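Local coordinates for protein maleylacetoacetate isomerase (Anaeromyxobacter dehalogenans, PDB 4IGJ) that probably isomerises maleylacetoacetate with glutathione as cofactor, as a zeta-class member of the glutathione transferase superfamily, at residues 109-123 against 172-186. Residues are numbered along the deposited sequence; the frame is centred on the assembly and turned at random.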
ATOM      1  N   LEU A 109     -12.042 -11.111  -7.256  1.00 10.22           N
ATOM      2  CA  LEU A 109     -11.602 -10.759  -5.907  1.00 10.64           C
ATOM      3  C   LEU A 109     -11.849  -9.283  -5.596  1.00  8.49           C
ATOM      4  O   LEU A 109     -11.535  -8.819  -4.500  1.00  9.36           O
ATOM      5  CB  LEU A 109     -10.142 -11.144  -5.681  1.00 10.75           C
ATOM      6  CG  LEU A 109      -9.883 -12.646  -5.837  1.00 11.22           C
ATOM      7  CD1 LEU A 109      -8.420 -12.999  -5.649  1.00 13.81           C
ATOM      8  CD2 LEU A 109     -10.739 -13.448  -4.864  1.00 16.63           C
ATOM      9  N   LEU A 110     -12.411  -8.559  -6.565  1.00  8.16           N
ATOM     10  CA  LEU A 110     -12.971  -7.225  -6.330  1.00  9.63           C
ATOM     11  C   LEU A 110     -14.414  -7.254  -6.807  1.00 11.43           C
ATOM     12  O   LEU A 110     -14.702  -7.832  -7.854  1.00 12.01           O
ATOM     13  CB  LEU A 110     -12.203  -6.144  -7.103  1.00  8.79           C
ATOM     14  CG  LEU A 110     -10.836  -5.749  -6.536  1.00  7.80           C
ATOM     15  CD1 LEU A 110     -10.091  -4.831  -7.497  1.00 11.12           C
ATOM     16  CD2 LEU A 110     -10.991  -5.098  -5.178  1.00 11.45           C
ATOM     17  N   PRO A 111     -15.330  -6.635  -6.047  1.00  9.85           N
ATOM     18  CA  PRO A 111     -16.723  -6.604  -6.504  1.00 11.36           C
ATOM     19  C   PRO A 111     -16.913  -5.676  -7.701  1.00 11.72           C
ATOM     20  O   PRO A 111     -16.005  -4.934  -8.064  1.00 10.06           O
ATOM     21  CB  PRO A 111     -17.483  -6.099  -5.273  1.00 12.76           C
ATOM     22  CG  PRO A 111     -16.506  -5.312  -4.517  1.00 10.37           C
ATOM     23  CD  PRO A 111     -15.154  -5.962  -4.750  1.00 10.64           C
ATOM     24  N   PRO A 112     -18.082  -5.740  -8.348  1.00 10.04           N
ATOM     25  CA  PRO A 112     -18.306  -4.926  -9.542  1.00  9.85           C
ATOM     26  C   PRO A 112     -18.769  -3.506  -9.241  1.00  9.73           C
ATOM     27  O   PRO A 112     -18.678  -2.632 -10.104  1.00 13.12           O
ATOM     28  CB  PRO A 112     -19.393  -5.704 -10.291  1.00 11.59           C
ATOM     29  CG  PRO A 112     -20.138  -6.406  -9.213  1.00 11.93           C
ATOM     30  CD  PRO A 112     -19.091  -6.805  -8.205  1.00 13.02           C
ATOM     31  N   ASP A 113     -19.252  -3.266  -8.032  1.00  8.31           N
ATOM     32  CA  ASP A 113     -19.706  -1.923  -7.684  1.00  8.99           C
ATOM     33  C   ASP A 113     -18.548  -1.071  -7.159  1.00  8.71           C
ATOM     34  O   ASP A 113     -17.651  -1.567  -6.456  1.00  8.81           O
ATOM     35  CB  ASP A 113     -20.858  -1.984  -6.681  1.00 10.73           C
ATOM     36  CG  ASP A 113     -20.425  -2.498  -5.341  1.00 12.69           C
ATOM     37  OD1 ASP A 113     -20.198  -3.718  -5.222  1.00 13.91           O
ATOM     38  OD2 ASP A 113     -20.308  -1.673  -4.416  1.00 16.07           O
ATOM     39  N   LEU A 114     -18.549   0.211  -7.504  1.00  9.23           N
ATOM     40  CA  LEU A 114     -17.373   1.039  -7.248  1.00  8.78           C
ATOM     41  C   LEU A 114     -17.148   1.303  -5.767  1.00  8.60           C
ATOM     42  O   LEU A 114     -15.998   1.400  -5.324  1.00  8.22           O
ATOM     43  CB  LEU A 114     -17.455   2.357  -8.019  1.00  8.30           C
ATOM     44  CG  LEU A 114     -17.561   2.244  -9.542  1.00  9.03           C
ATOM     45  CD1 LEU A 114     -17.294   3.586 -10.200  1.00  9.90           C
ATOM     46  CD2 LEU A 114     -16.619   1.184 -10.099  1.00 11.57           C
ATOM     47  N   TRP A 115     -18.227   1.419  -4.994  1.00 10.51           N
ATOM     48  CA  TRP A 115     -18.083   1.647  -3.560  1.00 10.06           C
ATOM     49  C   TRP A 115     -17.422   0.444  -2.895  1.00  9.44           C
ATOM     50  O   TRP A 115     -16.538   0.608  -2.057  1.00  9.49           O
ATOM     51  CB  TRP A 115     -19.436   1.953  -2.887  1.00  9.31           C
ATOM     52  CG  TRP A 115     -20.235   3.026  -3.570  1.00  9.96           C
ATOM     53  CD1 TRP A 115     -21.460   2.876  -4.164  1.00 14.41           C
ATOM     54  CD2 TRP A 115     -19.876   4.407  -3.730  1.00 10.68           C
ATOM     55  NE1 TRP A 115     -21.881   4.080  -4.679  1.00 15.95           N
ATOM     56  CE2 TRP A 115     -20.931   5.034  -4.426  1.00 14.29           C
ATOM     57  CE3 TRP A 115     -18.774   5.176  -3.343  1.00 12.51           C
ATOM     58  CZ2 TRP A 115     -20.908   6.399  -4.755  1.00 15.11           C
ATOM     59  CZ3 TRP A 115     -18.754   6.535  -3.675  1.00 15.62           C
ATOM     60  CH2 TRP A 115     -19.811   7.125  -4.374  1.00 15.32           C
ATOM     61  N   GLY A 116     -17.864  -0.756  -3.263  1.00  8.82           N
ATOM     62  CA  GLY A 116     -17.312  -1.974  -2.708  1.00  8.86           C
ATOM     63  C   GLY A 116     -15.857  -2.140  -3.084  1.00  9.22           C
ATOM     64  O   GLY A 116     -15.062  -2.624  -2.280  1.00  9.48           O
ATOM     65  N   ARG A 117     -15.504  -1.749  -4.304  1.00  8.08           N
ATOM     66  CA  ARG A 117     -14.098  -1.805  -4.715  1.00  8.14           C
ATOM     67  C   ARG A 117     -13.220  -0.900  -3.850  1.00  8.75           C
ATOM     68  O   ARG A 117     -12.125  -1.300  -3.425  1.00  8.39           O
ATOM     69  CB  ARG A 117     -13.959  -1.478  -6.205  1.00  7.20           C
ATOM     70  CG  ARG A 117     -14.636  -2.512  -7.077  1.00  8.85           C
ATOM     71  CD  ARG A 117     -14.862  -2.047  -8.506  1.00  8.47           C
ATOM     72  NE  ARG A 117     -13.626  -2.025  -9.282  1.00 10.07           N
ATOM     73  CZ  ARG A 117     -13.092  -3.091  -9.863  1.00  7.29           C
ATOM     74  NH1 ARG A 117     -13.666  -4.282  -9.742  1.00  8.46           N
ATOM     75  NH2 ARG A 117     -11.977  -2.963 -10.563  1.00  9.13           N
ATOM     76  N   ALA A 118     -13.701   0.314  -3.585  1.00  7.06           N
ATOM     77  CA  ALA A 118     -12.982   1.250  -2.743  1.00  6.50           C
ATOM     78  C   ALA A 118     -12.850   0.735  -1.324  1.00  8.56           C
ATOM     79  O   ALA A 118     -11.790   0.899  -0.709  1.00  8.03           O
ATOM     80  CB  ALA A 118     -13.672   2.617  -2.758  1.00  7.27           C
ATOM     81  N   ARG A 119     -13.897   0.108  -0.789  0.60  8.31           N
ATOM     82  CA  ARG A 119     -13.827  -0.463   0.559  0.60  8.27           C
ATOM     83  C   ARG A 119     -12.800  -1.592   0.613  0.60  8.43           C
ATOM     84  O   ARG A 119     -11.967  -1.658   1.517  0.60  9.52           O
ATOM     85  CB  ARG A 119     -15.200  -0.976   1.016  0.60 12.23           C
ATOM     86  CG  ARG A 119     -15.191  -1.594   2.407  0.60 12.85           C
ATOM     87  CD  ARG A 119     -16.574  -2.051   2.877  0.60 20.10           C
ATOM     88  NE  ARG A 119     -16.529  -2.617   4.230  0.60 18.55           N
ATOM     89  CZ  ARG A 119     -16.295  -3.899   4.509  0.60 20.20           C
ATOM     90  NH1 ARG A 119     -16.080  -4.771   3.542  0.60 15.50           N
ATOM     91  NH2 ARG A 119     -16.268  -4.313   5.765  0.60 22.62           N
ATOM     92  N   VAL A 120     -12.861  -2.489  -0.362  1.00  7.83           N
ATOM     93  CA  VAL A 120     -11.930  -3.619  -0.372  1.00  7.31           C
ATOM     94  C   VAL A 120     -10.486  -3.155  -0.510  1.00  7.36           C
ATOM     95  O   VAL A 120      -9.598  -3.635   0.209  1.00  7.96           O
ATOM     96  CB  VAL A 120     -12.269  -4.624  -1.486  1.00  6.68           C
ATOM     97  CG1 VAL A 120     -11.164  -5.662  -1.644  1.00  9.91           C
ATOM     98  CG2 VAL A 120     -13.590  -5.324  -1.186  1.00  9.24           C
ATOM     99  N   ARG A 121     -10.250  -2.208  -1.412  1.00  6.97           N
ATOM    100  CA  ARG A 121      -8.909  -1.682  -1.558  1.00  7.68           C
ATOM    101  C   ARG A 121      -8.433  -0.994  -0.289  1.00  8.30           C
ATOM    102  O   ARG A 121      -7.257  -1.097   0.067  1.00  8.04           O
ATOM    103  CB  ARG A 121      -8.826  -0.734  -2.757  1.00  7.32           C
ATOM    104  CG  ARG A 121      -8.893  -1.431  -4.105  1.00  7.41           C
ATOM    105  CD  ARG A 121      -8.677  -0.428  -5.219  1.00  8.04           C
ATOM    106  NE  ARG A 121      -8.585  -1.060  -6.538  1.00  6.70           N
ATOM    107  CZ  ARG A 121      -9.454  -0.885  -7.531  1.00  7.82           C
ATOM    108  NH1 ARG A 121     -10.518  -0.096  -7.387  1.00  9.75           N
ATOM    109  NH2 ARG A 121      -9.251  -1.511  -8.681  1.00  9.10           N
ATOM    110  N   ALA A 122      -9.327  -0.300   0.403  1.00  7.78           N
ATOM    111  CA  ALA A 122      -8.946   0.356   1.651  1.00  7.02           C
ATOM    112  C   ALA A 122      -8.538  -0.658   2.714  1.00  7.38           C
ATOM    113  O   ALA A 122      -7.552  -0.448   3.411  1.00  7.96           O
ATOM    114  CB  ALA A 122     -10.061   1.263   2.172  1.00  7.72           C
ATOM    115  N   LEU A 123      -9.302  -1.742   2.839  1.00  7.31           N
ATOM    116  CA  LEU A 123      -8.958  -2.804   3.788  1.00  8.22           C
ATOM    117  C   LEU A 123      -7.591  -3.384   3.456  1.00  8.99           C
ATOM    118  O   LEU A 123      -6.756  -3.586   4.345  1.00 10.06           O
ATOM    119  CB  LEU A 123     -10.025  -3.898   3.773  1.00 10.25           C
ATOM    120  CG  LEU A 123     -11.388  -3.432   4.281  1.00 10.53           C
ATOM    121  CD1 LEU A 123     -12.432  -4.518   4.076  1.00 12.83           C
ATOM    122  CD2 LEU A 123     -11.299  -3.078   5.744  1.00 15.33           C
ATOM    123  N   ASP A 172     -18.142  -3.199   9.679  1.00 44.52           N
ATOM    124  CA  ASP A 172     -19.159  -2.570   8.837  1.00 40.91           C
ATOM    125  C   ASP A 172     -19.011  -3.017   7.387  1.00 37.97           C
ATOM    126  O   ASP A 172     -18.371  -2.336   6.586  1.00 36.60           O
ATOM    127  CB  ASP A 172     -19.082  -1.038   8.897  1.00 45.73           C
ATOM    128  CG  ASP A 172     -20.024  -0.366   7.899  1.00 49.91           C
ATOM    129  OD1 ASP A 172     -21.215  -0.746   7.856  1.00 54.41           O
ATOM    130  OD2 ASP A 172     -19.565   0.516   7.142  1.00 56.63           O
ATOM    131  N   GLY A 173     -19.594  -4.161   7.045  1.00 32.68           N
ATOM    132  CA  GLY A 173     -19.603  -4.606   5.660  1.00 32.86           C
ATOM    133  C   GLY A 173     -19.169  -6.044   5.471  1.00 25.66           C
ATOM    134  O   GLY A 173     -19.316  -6.620   4.391  1.00 31.07           O
ATOM    135  N   ALA A 174     -18.621  -6.629   6.526  1.00 30.60           N
ATOM    136  CA  ALA A 174     -18.267  -8.036   6.495  1.00 26.21           C
ATOM    137  C   ALA A 174     -19.512  -8.910   6.606  1.00 28.68           C
ATOM    138  O   ALA A 174     -20.420  -8.627   7.391  1.00 35.33           O
ATOM    139  CB  ALA A 174     -17.306  -8.359   7.613  1.00 29.53           C
ATOM    140  N   GLY A 175     -19.551  -9.963   5.801  1.00 27.34           N
ATOM    141  CA  GLY A 175     -20.462 -11.062   6.033  1.00 25.35           C
ATOM    142  C   GLY A 175     -19.628 -12.119   6.717  1.00 26.41           C
ATOM    143  O   GLY A 175     -19.101 -11.888   7.811  1.00 29.30           O
ATOM    144  N   ARG A 176     -19.479 -13.265   6.064  1.00 23.75           N
ATOM    145  CA  ARG A 176     -18.599 -14.315   6.554  1.00 26.24           C
ATOM    146  C   ARG A 176     -17.133 -13.924   6.347  1.00 22.33           C
ATOM    147  O   ARG A 176     -16.254 -14.405   7.061  1.00 25.67           O
ATOM    148  CB  ARG A 176     -18.917 -15.635   5.846  1.00 34.89           C
ATOM    149  CG  ARG A 176     -18.022 -16.820   6.210  1.00 39.05           C
ATOM    150  CD  ARG A 176     -18.717 -18.131   5.868  1.00 43.32           C
ATOM    151  NE  ARG A 176     -17.850 -19.302   5.965  1.00 37.15           N
ATOM    152  CZ  ARG A 176     -17.547 -19.922   7.102  1.00 30.21           C
ATOM    153  NH1 ARG A 176     -18.020 -19.475   8.259  1.00 46.27           N
ATOM    154  NH2 ARG A 176     -16.760 -20.988   7.084  1.00 45.05           N
ATOM    155  N   PHE A 177     -16.879 -13.034   5.387  1.00 18.72           N
ATOM    156  CA  PHE A 177     -15.504 -12.642   5.051  1.00 16.35           C
ATOM    157  C   PHE A 177     -15.309 -11.140   5.234  1.00 19.71           C
ATOM    158  O   PHE A 177     -16.201 -10.467   5.730  1.00 18.86           O
ATOM    159  CB  PHE A 177     -15.158 -13.086   3.628  1.00 14.67           C
ATOM    160  CG  PHE A 177     -15.158 -14.570   3.452  1.00 16.53           C
ATOM    161  CD1 PHE A 177     -14.010 -15.307   3.685  1.00 16.85           C
ATOM    162  CD2 PHE A 177     -16.311 -15.242   3.077  1.00 19.25           C
ATOM    163  CE1 PHE A 177     -14.007 -16.688   3.537  1.00 17.40           C
ATOM    164  CE2 PHE A 177     -16.311 -16.628   2.919  1.00 18.01           C
ATOM    165  CZ  PHE A 177     -15.163 -17.349   3.157  1.00 15.68           C
ATOM    166  N   SER A 178     -14.143 -10.616   4.866  1.00 14.60           N
ATOM    167  CA  SER A 178     -13.868  -9.195   5.082  1.00 14.13           C
ATOM    168  C   SER A 178     -14.875  -8.290   4.380  1.00 14.35           C
ATOM    169  O   SER A 178     -15.266  -7.251   4.921  1.00 18.26           O
ATOM    170  CB  SER A 178     -12.453  -8.827   4.636  1.00 12.43           C
ATOM    171  OG  SER A 178     -11.460  -9.495   5.401  1.00 15.02           O
ATOM    172  N   HIS A 179     -15.281  -8.686   3.178  1.00 14.84           N
ATOM    173  CA  HIS A 179     -16.279  -7.939   2.417  1.00 14.84           C
ATOM    174  C   HIS A 179     -17.304  -8.903   1.868  1.00 18.24           C
ATOM    175  O   HIS A 179     -17.023  -9.673   0.949  1.00 19.84           O
ATOM    176  CB  HIS A 179     -15.632  -7.171   1.262  1.00 14.83           C
ATOM    177  CG  HIS A 179     -16.595  -6.314   0.497  1.00 14.91           C
ATOM    178  ND1 HIS A 179     -16.985  -5.067   0.924  1.00 20.88           N
ATOM    179  CD2 HIS A 179     -17.246  -6.533  -0.671  1.00 14.52           C
ATOM    180  CE1 HIS A 179     -17.835  -4.548   0.055  1.00 16.75           C
ATOM    181  NE2 HIS A 179     -18.005  -5.420  -0.927  1.00 17.60           N
ATOM    182  N   GLY A 180     -18.499  -8.861   2.442  1.00 18.50           N
ATOM    183  CA  GLY A 180     -19.562  -9.748   2.018  1.00 21.53           C
ATOM    184  C   GLY A 180     -19.303 -11.200   2.364  1.00 17.70           C
ATOM    185  O   GLY A 180     -18.636 -11.514   3.354  1.00 18.91           O
ATOM    186  N   ASP A 181     -19.818 -12.088   1.523  1.00 17.71           N
ATOM    187  CA  ASP A 181     -19.882 -13.500   1.854  1.00 17.81           C
ATOM    188  C   ASP A 181     -18.960 -14.371   1.004  1.00 22.39           C
ATOM    189  O   ASP A 181     -19.121 -15.590   0.949  1.00 20.64           O
ATOM    190  CB  ASP A 181     -21.330 -13.983   1.743  1.00 21.23           C
ATOM    191  CG  ASP A 181     -22.265 -13.226   2.667  1.00 32.12           C
ATOM    192  OD1 ASP A 181     -21.905 -13.038   3.849  1.00 28.17           O
ATOM    193  OD2 ASP A 181     -23.353 -12.811   2.212  1.00 35.61           O
ATOM    194  N   ALA A 182     -17.985 -13.744   0.352  1.00 18.72           N
ATOM    195  CA  ALA A 182     -16.997 -14.488  -0.423  1.00 17.32           C
ATOM    196  C   ALA A 182     -15.627 -13.828  -0.291  1.00 15.79           C
ATOM    197  O   ALA A 182     -15.539 -12.643   0.014  1.00 14.51           O
ATOM    198  CB  ALA A 182     -17.415 -14.573  -1.876  1.00 22.28           C
ATOM    199  N   PRO A 183     -14.551 -14.600  -0.488  1.00 11.66           N
ATOM    200  CA  PRO A 183     -13.210 -14.012  -0.383  1.00 11.71           C
ATOM    201  C   PRO A 183     -12.973 -12.888  -1.380  1.00 10.39           C
ATOM    202  O   PRO A 183     -13.457 -12.937  -2.519  1.00 12.85           O
ATOM    203  CB  PRO A 183     -12.291 -15.181  -0.737  1.00 13.74           C
ATOM    204  CG  PRO A 183     -13.056 -16.390  -0.324  1.00 18.23           C
ATOM    205  CD  PRO A 183     -14.501 -16.067  -0.637  1.00 13.97           C
ATOM    206  N   THR A 184     -12.232 -11.877  -0.937  1.00 10.11           N
ATOM    207  CA  THR A 184     -11.802 -10.777  -1.794  1.00  9.63           C
ATOM    208  C   THR A 184     -10.332 -10.473  -1.541  1.00  8.79           C
ATOM    209  O   THR A 184      -9.684 -11.111  -0.703  1.00  9.29           O
ATOM    210  CB  THR A 184     -12.588  -9.478  -1.510  1.00  9.21           C
ATOM    211  OG1 THR A 184     -12.339  -9.063  -0.163  1.00  9.34           O
ATOM    212  CG2 THR A 184     -14.092  -9.672  -1.718  1.00 11.54           C
ATOM    213  N   LEU A 185      -9.808  -9.473  -2.241  1.00  7.93           N
ATOM    214  CA  LEU A 185      -8.444  -9.040  -1.995  1.00  8.64           C
ATOM    215  C   LEU A 185      -8.205  -8.683  -0.528  1.00  9.29           C
ATOM    216  O   LEU A 185      -7.088  -8.850  -0.026  1.00  8.91           O
ATOM    217  CB  LEU A 185      -8.068  -7.871  -2.905  1.00 10.09           C
ATOM    218  CG  LEU A 185      -7.939  -8.166  -4.404  1.00  9.54           C
ATOM    219  CD1 LEU A 185      -7.374  -6.946  -5.109  1.00 14.00           C
ATOM    220  CD2 LEU A 185      -7.040  -9.382  -4.655  1.00 12.14           C
ATOM    221  N   ALA A 186      -9.238  -8.205   0.164  1.00  8.22           N
ATOM    222  CA  ALA A 186      -9.082  -7.840   1.571  1.00  7.36           C
ATOM    223  C   ALA A 186      -8.645  -9.030   2.431  1.00  8.85           C
ATOM    224  O   ALA A 186      -7.808  -8.871   3.319  1.00  9.36           O
ATOM    225  CB  ALA A 186     -10.367  -7.229   2.107  1.00  8.62           C
TER
HETATM  226  O   HOH W   1     -19.846  -5.073  -2.990  1.00 19.09           O
HETATM  227  O   HOH W   2      -7.171  -6.510   5.169  1.00 16.34           O
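In one of its two conformers, Arg119 reaches from helix 114-128 with its chain extended as far as NE and grips Ser178 O end-on through two nitrogens, NH1 at 3.0 Å and NH2 at 3.2 Å, the oxygen lying in the guanidinium plane. NH1 also donates to His179 ND1 at 2.8 Å, while NE and NH2 make weak bonds to Asp172 O. Gly173 CA and Leu123 CD1 cover opposite faces of the guanidinium. CG anti to the backbone N (chi1 -176°) sets the His179 ring against helix 114-128; one face receives Val120 CG2 in a CH-pi contact, and a water links NE2 to Asp113 OD1. Putting an alanine at His179 would probably leave Arg119 NH1 without its side-chain acceptor and open a gap beside Val120.

Apolar contacts continue past the imidazole: Val120 CG1 leans on Leu185 CB, Leu123 CB meets Ala186 CB at 3.7 Å, and Leu109 CB touches Leu185 CD2. Leu185 N donates to Leu109 O at 2.9 Å, just beyond Thr184, the N-cap whose OG1 accepts from Ala186 N.

Thus, in the all-helical C-terminal GST domain, helix 185-199 and its preceding loop pack against helix 114-128 and the loop leading into it, with helix 93-103 touching Leu185 and helix 150-171 covering Leu123.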